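Local coordinates for protein flower-specific defensin (Nicotiana alata, PDB 4CQK) that defends the plant against fungi, retards the growth of insect pests, and binds a phosphoinositide lipid, at residues 4-9 and 38-43; 12-17 and 32-37. All blocks are in the same frame, centred on the assembly; numbering follows the deposited sequence.

In the fold
Contact 1 and contact 2 lie about 8 Å apart, centre to centre, in one small defensin fold, with contact 2 nested along the chain inside the loop that contact 1 closes. Contact 1 pairs strand 3-6, outermost within the chain, with the central strand 41-45. Contact 2 pins the loop ahead of helix 17-26 to the other outer strand, 31-34. The central strand joins them: L42 O and H33 N, and R40 O and S35 N, come within probable hydrogen-bonding distance. The same phosphoinositide touches both, bound by K4, H33 and the turn 35-40, with R40 of the second subunit, so residues from both contacts line one lipid-binding surface.

Contact 1. Residues 4-9 and 38-43; sequences KTESNT and LRRCLC. With PIO ([(2R)-2-octanoyloxy-3-[oxidanyl-[(1R,2R,3S,4R,5R,6S)-2,3,6-tris(oxidanyl)-4,5-diphosphonooxy-cyclohexyl]oxy-phosphoryl]oxy-propyl] octanoate), chain O; SO4 (sulfate ion), chain U.
T5 to S7 run antiparallel to C41 to C43, a strand pairing that joins strand 3-6, outermost within the chain, to the central strand 41-45 in the cysteine-stabilised alpha-beta fold of plant defensins. T5 and C43 are the hydrogen-bonded pair: T5 N donates to C43 O at 3.0 Å, and C43 N returns a bond to T5 O at 2.7 Å. E6 and L42 follow as a non-hydrogen-bonded pair, and S7 N closes the ladder on C41 O at 2.9 Å.

Beyond the end of strand 3-6, small S7 fits beside two half-cystines, its CB 3.7 Å from both C41 SG and C43 SG. C41 SG is bonded to C20 and C43 SG to C24, both on helix 17-26, which ties the central strand to the helix. The S7 hydroxyl is engaged by E27 and by the backbone of F10, while T5 OG1 bonds to E2 O of the second subunit.

L42 shares the E6 face of the sheet, and the aliphatic part of K4 passes over its CD1. A bend at chi3 (63°) brings the K4 ammonium between the two ring phosphates of the phosphoinositide, where NZ bonds to O41 at 2.7 Å and to O53 at 2.8 Å; a long, flexible cation suits this bridging task. The R40 guanidinium is sandwiched between L42 CD2 over one face and L38 CD1 on the opposite one, which leaves its edge for polar partners: NH2 bonds weakly to O1 and O12 of this lipid and makes a salt bridge to a second one. E6 OE2 rests on R40 CG, the two side chains crossing at about a right angle. Their charged ends are joined through a water, which donates to E6 OE1 at 2.7 Å and accepts from R40 NH1 at 2.9 Å.

Contact 2. Residues 12-17 and 32-37; sequences GICITK and GHCSKI. With PIO ([(2R)-2-octanoyloxy-3-[oxidanyl-[(1R,2R,3S,4R,5R,6S)-2,3,6-tris(oxidanyl)-4,5-diphosphonooxy-cyclohexyl]oxy-phosphoryl]oxy-propyl] octanoate), chain O.
G32 opens the strand end of this contact by receiving the side chain of K17, whose CE rests 3.2 Å from G32 O. That carbonyl is buried and has no polar partner; the K17 ammonium, further along, forms a salt bridge with D31. K17 manages this by being fully extended, a long chain whose methylenes pack while its ammonium goes on to that carboxylate.

H33 comes next, with its CB against K17 CD. With chi1 at 65°, CG sits over the backbone between N and C, and the ring leads away from 12-17 to the phosphoinositide. There NE2 donates to phosphate oxygen O51 at 2.9 Å, the oxygen lying in the ring plane at its edge; a second bond from NE2, to O53, is weak.

C34 carries the covalent link. Its SG is bonded to C14 SG at 2.1 Å in a left-handed disulfide (chi3 -69°), and T16 O, on the same loop as C14, lies 3.6 Å from C34 SG. Cysteine suits both positions because each CB points at the other segment.

S35 turns away from the loop, and its OG donates to phosphodiester oxygen O12 at 2.7 Å while accepting from R40 N, so one small hydroxyl connects the turn to the lipid. K36 uses its backbone: N donates to inositol hydroxyl O6 at 3.1 Å, and its NZ lies near O52 of the phosphate that H33 binds. I37 N completes the set with a bond to O11 at 2.8 Å, an amide grip that leaves the apolar side chain beside the lipid.

A disulfide fastening the loop before the helix to the end of the second strand belongs to the plant defensin fold, and the cationic turn that follows forms part of the site where the phosphoinositide is bound.

Contact 1. Residues 4-9 and 38-43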
loop_
_atom_site.group_PDB
_atom_site.type_symbol
_atom_site.label_atom_id
_atom_site.label_comp_id
_atom_site.label_asym_id
_atom_site.label_seq_id
_atom_site.Cartn_x
_atom_site.Cartn_y
_atom_site.Cartn_z
ATOM N N LYS A 4 -0.069 -2.660 -1.487
ATOM C CA LYS A 4 1.344 -2.294 -1.560
ATOM C C LYS A 4 1.924 -2.107 -0.156
ATOM O O LYS A 4 1.242 -1.641 0.747
ATOM C CB LYS A 4 1.467 -0.997 -2.369
ATOM C CG LYS A 4 2.858 -0.494 -2.538
ATOM C CD LYS A 4 2.921 0.492 -3.708
ATOM C CE LYS A 4 2.067 1.733 -3.481
ATOM N NZ LYS A 4 1.711 2.328 -4.806
ATOM N N THR A 5 3.184 -2.460 0.016
ATOM C CA THR A 5 3.859 -2.302 1.295
ATOM C C THR A 5 5.364 -2.222 1.055
ATOM O O THR A 5 5.827 -2.437 -0.056
ATOM C CB THR A 5 3.554 -3.476 2.268
ATOM O OG1 THR A 5 3.972 -3.114 3.598
ATOM C CG2 THR A 5 4.305 -4.730 1.865
ATOM N N GLU A 6 6.137 -1.918 2.084
ATOM C CA GLU A 6 7.594 -1.834 1.905
ATOM C C GLU A 6 8.266 -3.188 2.177
ATOM O O GLU A 6 7.976 -3.843 3.168
ATOM C CB GLU A 6 8.184 -0.779 2.854
ATOM C CG GLU A 6 9.686 -0.549 2.631
ATOM C CD GLU A 6 10.246 0.590 3.488
ATOM O OE1 GLU A 6 9.544 1.030 4.418
ATOM O OE2 GLU A 6 11.377 1.021 3.219
ATOM N N SER A 7 9.176 -3.566 1.288
ATOM C CA SER A 7 9.954 -4.798 1.409
ATOM C C SER A 7 10.643 -4.921 2.774
ATOM O O SER A 7 11.315 -3.984 3.223
ATOM C CB SER A 7 11.040 -4.823 0.334
ATOM O OG SER A 7 11.875 -5.951 0.494
ATOM N N ASN A 8 10.567 -6.104 3.384
ATOM C CA ASN A 8 11.299 -6.337 4.622
ATOM C C ASN A 8 12.765 -6.692 4.388
ATOM O O ASN A 8 13.591 -6.491 5.272
ATOM C CB ASN A 8 10.646 -7.467 5.430
ATOM C CG ASN A 8 9.391 -7.021 6.149
ATOM O OD1 ASN A 8 9.172 -5.823 6.351
ATOM N ND2 ASN A 8 8.545 -7.985 6.532
ATOM N N THR A 9 13.066 -7.240 3.205
ATOM C CA THR A 9 14.370 -7.862 2.984
ATOM C C THR A 9 15.271 -7.115 2.014
ATOM O O THR A 9 16.485 -7.313 2.043
ATOM C CB THR A 9 14.225 -9.339 2.502
ATOM O OG1 THR A 9 13.692 -9.381 1.164
ATOM C CG2 THR A 9 13.364 -10.121 3.479
ATOM N N LEU A 38 11.794 8.550 -2.306
ATOM C CA LEU A 38 12.567 8.042 -1.164
ATOM C C LEU A 38 13.394 6.803 -1.518
ATOM O O LEU A 38 14.244 6.397 -0.738
ATOM C CB LEU A 38 11.650 7.727 0.017
ATOM C CG LEU A 38 10.890 8.936 0.573
ATOM C CD1 LEU A 38 9.861 8.444 1.538
ATOM C CD2 LEU A 38 11.855 9.933 1.240
ATOM N N ARG A 39 13.124 6.200 -2.683
ATOM C CA ARG A 39 13.906 5.068 -3.174
ATOM C C ARG A 39 13.830 3.862 -2.233
ATOM O O ARG A 39 14.815 3.115 -2.064
ATOM C CB ARG A 39 15.389 5.459 -3.389
ATOM C CG ARG A 39 15.621 6.726 -4.211
ATOM C CD ARG A 39 14.720 6.831 -5.463
ATOM N NE ARG A 39 14.931 5.723 -6.395
ATOM C CZ ARG A 39 14.303 5.598 -7.561
ATOM N NH1 ARG A 39 13.406 6.509 -7.942
ATOM N NH2 ARG A 39 14.579 4.571 -8.357
ATOM N N ARG A 40 12.655 3.654 -1.636
ATOM C CA ARG A 40 12.336 2.420 -0.944
ATOM C C ARG A 40 12.053 1.348 -1.966
ATOM O O ARG A 40 11.787 1.664 -3.130
ATOM C CB ARG A 40 11.088 2.622 -0.091
ATOM C CG ARG A 40 11.287 3.711 0.974
ATOM C CD ARG A 40 9.942 4.066 1.604
ATOM N NE ARG A 40 9.090 4.782 0.648
ATOM C CZ ARG A 40 7.817 5.077 0.876
ATOM N NH1 ARG A 40 7.262 4.678 2.019
ATOM N NH2 ARG A 40 7.085 5.731 -0.047
ATOM N N CYS A 41 12.113 0.090 -1.547
ATOM C CA CYS A 41 11.608 -1.012 -2.375
ATOM C C CYS A 41 10.179 -1.299 -1.940
ATOM O O CYS A 41 9.959 -1.689 -0.800
ATOM C CB CYS A 41 12.505 -2.255 -2.216
ATOM S SG CYS A 41 11.880 -3.737 -3.056
ATOM N N LEU A 42 9.204 -1.069 -2.827
ATOM C CA LEU A 42 7.798 -1.303 -2.506
ATOM C C LEU A 42 7.328 -2.582 -3.197
ATOM O O LEU A 42 7.577 -2.782 -4.392
ATOM C CB LEU A 42 6.929 -0.147 -3.005
ATOM C CG LEU A 42 7.368 1.235 -2.509
ATOM C CD1 LEU A 42 6.452 2.336 -3.072
ATOM C CD2 LEU A 42 7.370 1.243 -1.022
ATOM N N CYS A 43 6.654 -3.457 -2.455
ATOM C CA CYS A 43 6.135 -4.711 -3.015
ATOM C C CYS A 43 4.637 -4.590 -3.263
ATOM O O CYS A 43 3.949 -3.880 -2.525
ATOM C CB CYS A 43 6.333 -5.845 -1.995
ATOM S SG CYS A 43 8.090 -6.117 -1.547
HETATM C C1 PIO O . 5.577 7.240 -3.567
HETATM O O1 PIO O . 6.754 7.096 -2.787
HETATM P P1 PIO O . 7.817 8.277 -2.705
HETATM C C2 PIO O . 4.389 7.600 -2.672
HETATM O O2 PIO O . 4.233 6.562 -1.707
HETATM C C3 PIO O . 3.133 7.688 -3.522
HETATM O O3 PIO O . 2.018 8.148 -2.728
HETATM C C4 PIO O . 2.839 6.349 -4.152
HETATM O O4 PIO O . 1.694 6.387 -5.026
HETATM P P4 PIO O . 0.250 5.925 -4.484
HETATM C C5 PIO O . 4.036 5.911 -5.015
HETATM O O5 PIO O . 3.762 4.564 -5.397
HETATM P P5 PIO O . 4.008 4.027 -6.887
HETATM C C6 PIO O . 5.349 5.908 -4.259
HETATM O O6 PIO O . 6.395 5.723 -5.221
HETATM O O11 PIO O . 7.913 9.002 -4.013
HETATM O O12 PIO O . 9.050 7.724 -2.051
HETATM O O13 PIO O . 7.106 9.249 -1.621
HETATM C C1A PIO O . 7.191 12.363 2.056
HETATM O O1A PIO O . 6.160 13.013 2.000
HETATM C C1B PIO O . 4.845 13.113 -0.428
HETATM O O1B PIO O . 3.848 12.464 -0.249
HETATM C C1C PIO O . 7.766 9.491 -0.365
HETATM C C2A PIO O . 8.460 12.937 2.634
HETATM C C2B PIO O . 4.902 14.601 -0.175
HETATM C C2C PIO O . 7.359 10.875 0.121
HETATM O O2C PIO O . 7.183 11.002 1.528
HETATM C C3A PIO O . 9.399 13.241 1.478
HETATM C C3B PIO O . 5.186 15.360 -1.455
HETATM C C3C PIO O . 5.999 11.016 -0.474
HETATM O O3C PIO O . 5.979 12.367 -0.870
HETATM O O41 PIO O . 0.427 4.533 -3.936
HETATM O O42 PIO O . -0.666 6.049 -5.646
HETATM O O43 PIO O . -0.064 6.962 -3.418
HETATM C C4A PIO O . 9.225 14.707 1.089
HETATM C C4B PIO O . 5.135 16.861 -1.178
HETATM O O51 PIO O . 5.508 4.097 -7.109
HETATM O O52 PIO O . 3.318 4.943 -7.845
HETATM O O53 PIO O . 3.544 2.599 -6.861
HETATM C C5A PIO O . 9.380 14.917 -0.411
HETATM C C5B PIO O . 3.726 17.276 -0.780
HETATM C C6A PIO O . 9.363 16.400 -0.767
HETATM C C6B PIO O . 3.682 18.689 -0.207
HETATM C C7A PIO O . 9.228 17.279 0.474
HETATM C C7B PIO O . 4.088 19.708 -1.264
HETATM C C8A PIO O . 10.276 18.374 0.489
HETATM C C8B PIO O . 2.960 20.676 -1.548
HETATM S S SO4 U . 4.686 -9.266 7.474
HETATM O O1 SO4 U . 3.869 -8.208 6.894
HETATM O O2 SO4 U . 5.903 -8.671 8.025
HETATM O O3 SO4 U . 3.945 -9.932 8.539
HETATM O O4 SO4 U . 5.043 -10.245 6.452
HETATM O O HOH W 1 12.886 -0.200 1.289
HETATM O O HOH W 2 8.299 3.462 4.414
#

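Contact 2. Residues 12-17 and 32-37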
loop_
_atom_site.group_PDB
_atom_site.type_symbol
_atom_site.label_atom_id
_atom_site.label_comp_id
_atom_site.label_asym_id
_atom_site.label_seq_id
_atom_site.Cartn_x
_atom_site.Cartn_y
_atom_site.Cartn_z
ATOM N N GLY A 12 19.890 -2.013 0.710
ATOM C CA GLY A 12 20.392 -0.949 -0.142
ATOM C C GLY A 12 19.321 0.011 -0.648
ATOM O O GLY A 12 18.111 -0.169 -0.448
ATOM N N ILE A 13 19.788 1.071 -1.302
ATOM C CA ILE A 13 18.905 2.050 -1.955
ATOM C C ILE A 13 18.289 1.450 -3.218
ATOM O O ILE A 13 18.955 0.698 -3.948
ATOM C CB ILE A 13 19.732 3.281 -2.390
ATOM C CG1 ILE A 13 20.579 3.793 -1.223
ATOM C CG2 ILE A 13 18.834 4.360 -2.947
ATOM C CD1 ILE A 13 19.776 4.155 -0.031
ATOM N N CYS A 14 17.008 1.712 -3.454
ATOM C CA CYS A 14 16.356 1.148 -4.639
ATOM C C CYS A 14 16.702 2.029 -5.830
ATOM O O CYS A 14 16.246 3.187 -5.916
ATOM C CB CYS A 14 14.833 1.063 -4.452
ATOM S SG CYS A 14 14.052 -0.100 -5.659
ATOM N N ILE A 15 17.506 1.490 -6.747
ATOM C CA ILE A 15 17.908 2.240 -7.929
ATOM C C ILE A 15 17.135 1.738 -9.150
ATOM O O ILE A 15 16.474 2.507 -9.843
ATOM C CB ILE A 15 19.406 2.066 -8.193
ATOM C CG1 ILE A 15 20.213 2.449 -6.949
ATOM C CG2 ILE A 15 19.835 2.931 -9.367
ATOM C CD1 ILE A 15 20.147 3.904 -6.615
ATOM N N THR A 16 17.243 0.436 -9.405
ATOM C CA THR A 16 16.562 -0.181 -10.532
ATOM C C THR A 16 15.516 -1.184 -10.038
ATOM O O THR A 16 15.593 -1.690 -8.927
ATOM C CB THR A 16 17.545 -0.931 -11.443
ATOM O OG1 THR A 16 18.219 -1.954 -10.701
ATOM C CG2 THR A 16 18.576 0.040 -12.037
ATOM N N LYS A 17 14.544 -1.472 -10.885
ATOM C CA LYS A 17 13.418 -2.280 -10.455
ATOM C C LYS A 17 13.730 -3.788 -10.256
ATOM O O LYS A 17 13.317 -4.336 -9.253
ATOM C CB LYS A 17 12.251 -2.105 -11.431
ATOM C CG LYS A 17 11.165 -3.165 -11.228
ATOM C CD LYS A 17 9.900 -2.898 -12.011
ATOM C CE LYS A 17 8.893 -4.019 -11.763
ATOM N NZ LYS A 17 7.532 -3.778 -12.381
ATOM N N GLY A 32 7.545 -5.781 -7.470
ATOM C CA GLY A 32 8.026 -4.716 -6.605
ATOM C C GLY A 32 8.725 -3.676 -7.444
ATOM O O GLY A 32 9.155 -3.960 -8.564
ATOM N N HIS A 33 8.838 -2.461 -6.921
ATOM C CA HIS A 33 9.560 -1.439 -7.661
ATOM C C HIS A 33 9.971 -0.309 -6.723
ATOM O O HIS A 33 9.596 -0.309 -5.540
ATOM C CB HIS A 33 8.683 -0.879 -8.766
ATOM C CG HIS A 33 7.502 -0.148 -8.234
ATOM N ND1 HIS A 33 6.345 -0.795 -7.858
ATOM C CD2 HIS A 33 7.331 1.154 -7.914
ATOM C CE1 HIS A 33 5.490 0.090 -7.377
ATOM N NE2 HIS A 33 6.068 1.277 -7.392
ATOM N N CYS A 34 10.755 0.639 -7.230
ATOM C CA CYS A 34 11.309 1.676 -6.348
ATOM C C CYS A 34 10.305 2.802 -6.070
ATOM O O CYS A 34 9.645 3.307 -7.004
ATOM C CB CYS A 34 12.550 2.302 -6.971
ATOM S SG CYS A 34 13.827 1.071 -7.404
ATOM N N SER A 35 10.205 3.228 -4.810
ATOM C CA SER A 35 9.382 4.413 -4.522
ATOM C C SER A 35 10.105 5.614 -5.135
ATOM O O SER A 35 11.345 5.651 -5.153
ATOM C CB SER A 35 9.088 4.565 -3.011
ATOM O OG SER A 35 10.113 5.224 -2.291
ATOM N N LYS A 36 9.330 6.557 -5.694
ATOM C CA LYS A 36 9.905 7.559 -6.608
ATOM C C LYS A 36 10.940 8.480 -5.968
ATOM O O LYS A 36 12.056 8.646 -6.476
ATOM C CB LYS A 36 8.812 8.410 -7.253
ATOM C CG LYS A 36 7.851 7.619 -8.142
ATOM C CD LYS A 36 6.823 8.597 -8.716
ATOM C CE LYS A 36 6.032 7.969 -9.854
ATOM N NZ LYS A 36 5.099 6.938 -9.329
ATOM N N ILE A 37 10.582 9.084 -4.844
ATOM C CA ILE A 37 11.452 10.051 -4.209
ATOM C C ILE A 37 12.352 9.412 -3.162
ATOM O O ILE A 37 13.546 9.676 -3.157
ATOM C CB ILE A 37 10.605 11.144 -3.554
ATOM C CG1 ILE A 37 9.811 11.882 -4.641
ATOM C CG2 ILE A 37 11.453 12.082 -2.700
ATOM C CD1 ILE A 37 8.828 12.901 -4.118
HETATM C C1 PIO O . 5.577 7.240 -3.567
HETATM O O1 PIO O . 6.754 7.096 -2.787
HETATM P P1 PIO O . 7.817 8.277 -2.705
HETATM C C2 PIO O . 4.389 7.600 -2.672
HETATM O O2 PIO O . 4.233 6.562 -1.707
HETATM C C3 PIO O . 3.133 7.688 -3.522
HETATM O O3 PIO O . 2.018 8.148 -2.728
HETATM C C4 PIO O . 2.839 6.349 -4.152
HETATM O O4 PIO O . 1.694 6.387 -5.026
HETATM P P4 PIO O . 0.250 5.925 -4.484
HETATM C C5 PIO O . 4.036 5.911 -5.015
HETATM O O5 PIO O . 3.762 4.564 -5.397
HETATM P P5 PIO O . 4.008 4.027 -6.887
HETATM C C6 PIO O . 5.349 5.908 -4.259
HETATM O O6 PIO O . 6.395 5.723 -5.221
HETATM O O11 PIO O . 7.913 9.002 -4.013
HETATM O O12 PIO O . 9.050 7.724 -2.051
HETATM O O13 PIO O . 7.106 9.249 -1.621
HETATM C C1A PIO O . 7.191 12.363 2.056
HETATM O O1A PIO O . 6.160 13.013 2.000
HETATM C C1B PIO O . 4.845 13.113 -0.428
HETATM O O1B PIO O . 3.848 12.464 -0.249
HETATM C C1C PIO O . 7.766 9.491 -0.365
HETATM C C2A PIO O . 8.460 12.937 2.634
HETATM C C2B PIO O . 4.902 14.601 -0.175
HETATM C C2C PIO O . 7.359 10.875 0.121
HETATM O O2C PIO O . 7.183 11.002 1.528
HETATM C C3A PIO O . 9.399 13.241 1.478
HETATM C C3B PIO O . 5.186 15.360 -1.455
HETATM C C3C PIO O . 5.999 11.016 -0.474
HETATM O O3C PIO O . 5.979 12.367 -0.870
HETATM O O41 PIO O . 0.427 4.533 -3.936
HETATM O O42 PIO O . -0.666 6.049 -5.646
HETATM O O43 PIO O . -0.064 6.962 -3.418
HETATM C C4A PIO O . 9.225 14.707 1.089
HETATM C C4B PIO O . 5.135 16.861 -1.178
HETATM O O51 PIO O . 5.508 4.097 -7.109
HETATM O O52 PIO O . 3.318 4.943 -7.845
HETATM O O53 PIO O . 3.544 2.599 -6.861
HETATM C C5A PIO O . 9.380 14.917 -0.411
HETATM C C5B PIO O . 3.726 17.276 -0.780
HETATM C C6A PIO O . 9.363 16.400 -0.767
HETATM C C6B PIO O . 3.682 18.689 -0.207
HETATM C C7A PIO O . 9.228 17.279 0.474
HETATM C C7B PIO O . 4.088 19.708 -1.264
HETATM C C8A PIO O . 10.276 18.374 0.489
HETATM C C8B PIO O . 2.960 20.676 -1.548
#